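Local coordinates for MAR1 Ribonuclease (Caenorhabditis elegans, PDB 2B34) that acts as a ribonuclease and belongs to the isochorismatase family of hydrolases, at the interface of chains A and B. Coordinates in Å, arbitrary orientation; residue numbers count along the deposited sequence, not the author numbering. Chains: chain A/B, MAR1 Ribonuclease.

The interface of chains A and B. Residues chain A 195-198; chain B 32, 192, 194-196.
Extended, loop-like C-terminal tails of the two chains cross each other obliquely, and this patch, one part of a larger interface, hides 213 Å² of protein surface summed over both sides. The deposited assembly holds four copies, and the crystal by itself does not establish that this tail contact forms in solution.

Direct backbone bonding centres on the two leucines. The amide N of B:Leu196 donates to the carbonyl O of A:Leu196 at 2.8 Å. The angle at the hydrogen is 174°, and the donor lies in the carbonyl plane with a C=O...N angle of 147°, so the bond is short, nearly straight and well directed. Being main chain to main chain, it would depend little on the side chains, and it holds the tails together at this crossing.

Water extends this pairing. One molecule links the carbonyl O of A:Pro195 to that of B:Gly192, its oxygen sitting 2.7 Å from the proline O. A second has its oxygen 2.6 Å from the carbonyl O of B:Val194 and also bonds the carbonyl O of A:Ser197. Each water thus joins two carbonyl acceptors that could not bond each other directly.

Apolar packing flanks the polar contacts. Both leucines place CG anti to the backbone N, and their side chains lie alongside, pointing the same way, with CD2 of A:Leu196 3.8 Å from CD1 of B:Leu196. At the prolines, CB at the rim of the A:Pro195 ring touches CB of B:Pro195 at 3.9 Å, with CG equally near.

At A:Ser197, chi1 of 60° sets OG between the backbone N and carbonyl carbon, and the hydroxyl makes a weak bond to the carbonyl O of B:Gly192. The bent chain of A:Lys198 approaches B:Tyr32 tip to tip, its CE methylene 4.0 Å from the phenolic OH, while its NZ turns back to give OG of A:Ser197 a weak 3.1 Å hydrogen bond.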
ATOM      1  N   PRO A 195      -2.965   3.765  11.400  1.00 16.70           N
ATOM      2  CA  PRO A 195      -1.732   3.628  12.181  1.00 16.89           C
ATOM      3  C   PRO A 195      -1.488   4.802  13.128  1.00 17.17           C
ATOM      4  O   PRO A 195      -1.581   5.963  12.715  1.00 17.10           O
ATOM      5  CB  PRO A 195      -0.637   3.562  11.106  1.00 16.69           C
ATOM      6  CG  PRO A 195      -1.346   3.076   9.874  1.00 16.78           C
ATOM      7  CD  PRO A 195      -2.692   3.734   9.950  1.00 16.60           C
ATOM      8  N   LEU A 196      -1.199   4.484  14.388  1.00 17.51           N
ATOM      9  CA  LEU A 196      -0.769   5.473  15.375  1.00 18.05           C
ATOM     10  C   LEU A 196       0.481   6.190  14.877  1.00 18.31           C
ATOM     11  O   LEU A 196       1.397   5.554  14.352  1.00 18.28           O
ATOM     12  CB  LEU A 196      -0.462   4.794  16.715  1.00 18.07           C
ATOM     13  CG  LEU A 196       0.036   5.700  17.847  1.00 18.56           C
ATOM     14  CD1 LEU A 196      -1.119   6.128  18.745  1.00 18.86           C
ATOM     15  CD2 LEU A 196       1.106   4.993  18.657  1.00 19.51           C
ATOM     16  N   SER A 197       0.509   7.508  15.042  1.00 18.71           N
ATOM     17  CA  SER A 197       1.652   8.316  14.636  1.00 19.50           C
ATOM     18  C   SER A 197       2.373   8.968  15.819  1.00 20.08           C
ATOM     19  O   SER A 197       3.541   9.331  15.710  1.00 19.92           O
ATOM     20  CB  SER A 197       1.214   9.391  13.647  1.00 19.09           C
ATOM     21  OG  SER A 197       0.245  10.244  14.224  1.00 19.71           O
ATOM     22  N   LYS A 198       1.661   9.117  16.935  1.00 21.03           N
ATOM     23  CA  LYS A 198       2.173   9.790  18.135  1.00 22.32           C
ATOM     24  C   LYS A 198       1.529   9.248  19.409  1.00 22.68           C
ATOM     25  O   LYS A 198       0.301   9.188  19.515  1.00 22.72           O
ATOM     26  CB  LYS A 198       1.960  11.317  18.052  1.00 22.36           C
ATOM     27  CG  LYS A 198       0.785  11.767  17.166  1.00 23.45           C
ATOM     28  CD  LYS A 198      -0.593  11.577  17.813  1.00 24.66           C
ATOM     29  CE  LYS A 198      -1.575  10.909  16.850  1.00 24.44           C
ATOM     30  NZ  LYS A 198      -1.404   9.400  16.764  1.00 22.67           N
TER
ATOM     31  N   TYR B  32      -6.454  18.030  12.193  1.00 21.25           N
ATOM     32  CA  TYR B  32      -5.316  18.859  11.761  1.00 20.78           C
ATOM     33  C   TYR B  32      -5.712  20.064  10.896  1.00 20.58           C
ATOM     34  O   TYR B  32      -4.982  20.435   9.970  1.00 20.59           O
ATOM     35  CB  TYR B  32      -4.257  18.013  11.035  1.00 20.58           C
ATOM     36  CG  TYR B  32      -3.830  16.779  11.786  1.00 20.50           C
ATOM     37  CD1 TYR B  32      -2.840  16.845  12.762  1.00 20.47           C
ATOM     38  CD2 TYR B  32      -4.412  15.539  11.517  1.00 19.65           C
ATOM     39  CE1 TYR B  32      -2.444  15.712  13.457  1.00 20.45           C
ATOM     40  CE2 TYR B  32      -4.024  14.400  12.211  1.00 20.22           C
ATOM     41  CZ  TYR B  32      -3.038  14.497  13.176  1.00 20.16           C
ATOM     42  OH  TYR B  32      -2.638  13.378  13.861  1.00 20.70           O
ATOM     43  N   GLY B 192       0.191  13.663  11.246  1.00 14.58           N
ATOM     44  CA  GLY B 192       0.077  12.293  11.752  1.00 14.92           C
ATOM     45  C   GLY B 192      -0.005  11.196  10.705  1.00 15.26           C
ATOM     46  O   GLY B 192      -0.571  10.130  10.957  1.00 15.29           O
ATOM     47  N   VAL B 194       2.523   9.471   9.276  1.00 16.51           N
ATOM     48  CA  VAL B 194       3.580   8.459   9.319  1.00 17.13           C
ATOM     49  C   VAL B 194       3.374   7.536  10.521  1.00 17.83           C
ATOM     50  O   VAL B 194       3.225   8.013  11.645  1.00 17.69           O
ATOM     51  CB  VAL B 194       4.996   9.097   9.383  1.00 17.20           C
ATOM     52  CG1 VAL B 194       6.082   8.021   9.347  1.00 16.69           C
ATOM     53  CG2 VAL B 194       5.193  10.093   8.247  1.00 16.52           C
ATOM     54  N   PRO B 195       3.362   6.209  10.291  1.00 18.72           N
ATOM     55  CA  PRO B 195       3.231   5.307  11.436  1.00 19.55           C
ATOM     56  C   PRO B 195       4.410   5.443  12.397  1.00 20.45           C
ATOM     57  O   PRO B 195       5.551   5.559  11.952  1.00 20.44           O
ATOM     58  CB  PRO B 195       3.219   3.918  10.792  1.00 19.40           C
ATOM     59  CG  PRO B 195       2.839   4.152   9.359  1.00 19.34           C
ATOM     60  CD  PRO B 195       3.450   5.473   9.017  1.00 18.41           C
ATOM     61  N   LEU B 196       4.126   5.475  13.699  1.00 21.91           N
ATOM     62  CA  LEU B 196       5.172   5.423  14.726  1.00 23.54           C
ATOM     63  C   LEU B 196       5.870   4.069  14.611  1.00 24.73           C
ATOM     64  O   LEU B 196       5.208   3.043  14.438  1.00 24.48           O
ATOM     65  CB  LEU B 196       4.574   5.592  16.129  1.00 23.43           C
ATOM     66  CG  LEU B 196       5.465   6.150  17.256  1.00 23.80           C
ATOM     67  CD1 LEU B 196       4.656   6.396  18.522  1.00 23.69           C
ATOM     68  CD2 LEU B 196       6.655   5.267  17.578  1.00 24.99           C
TER
HETATM   69  O   HOH W   1      -1.140   7.379  10.511  1.00 10.65           O
HETATM   70  O   HOH W   2       4.634   9.491  13.246  1.00 21.83           O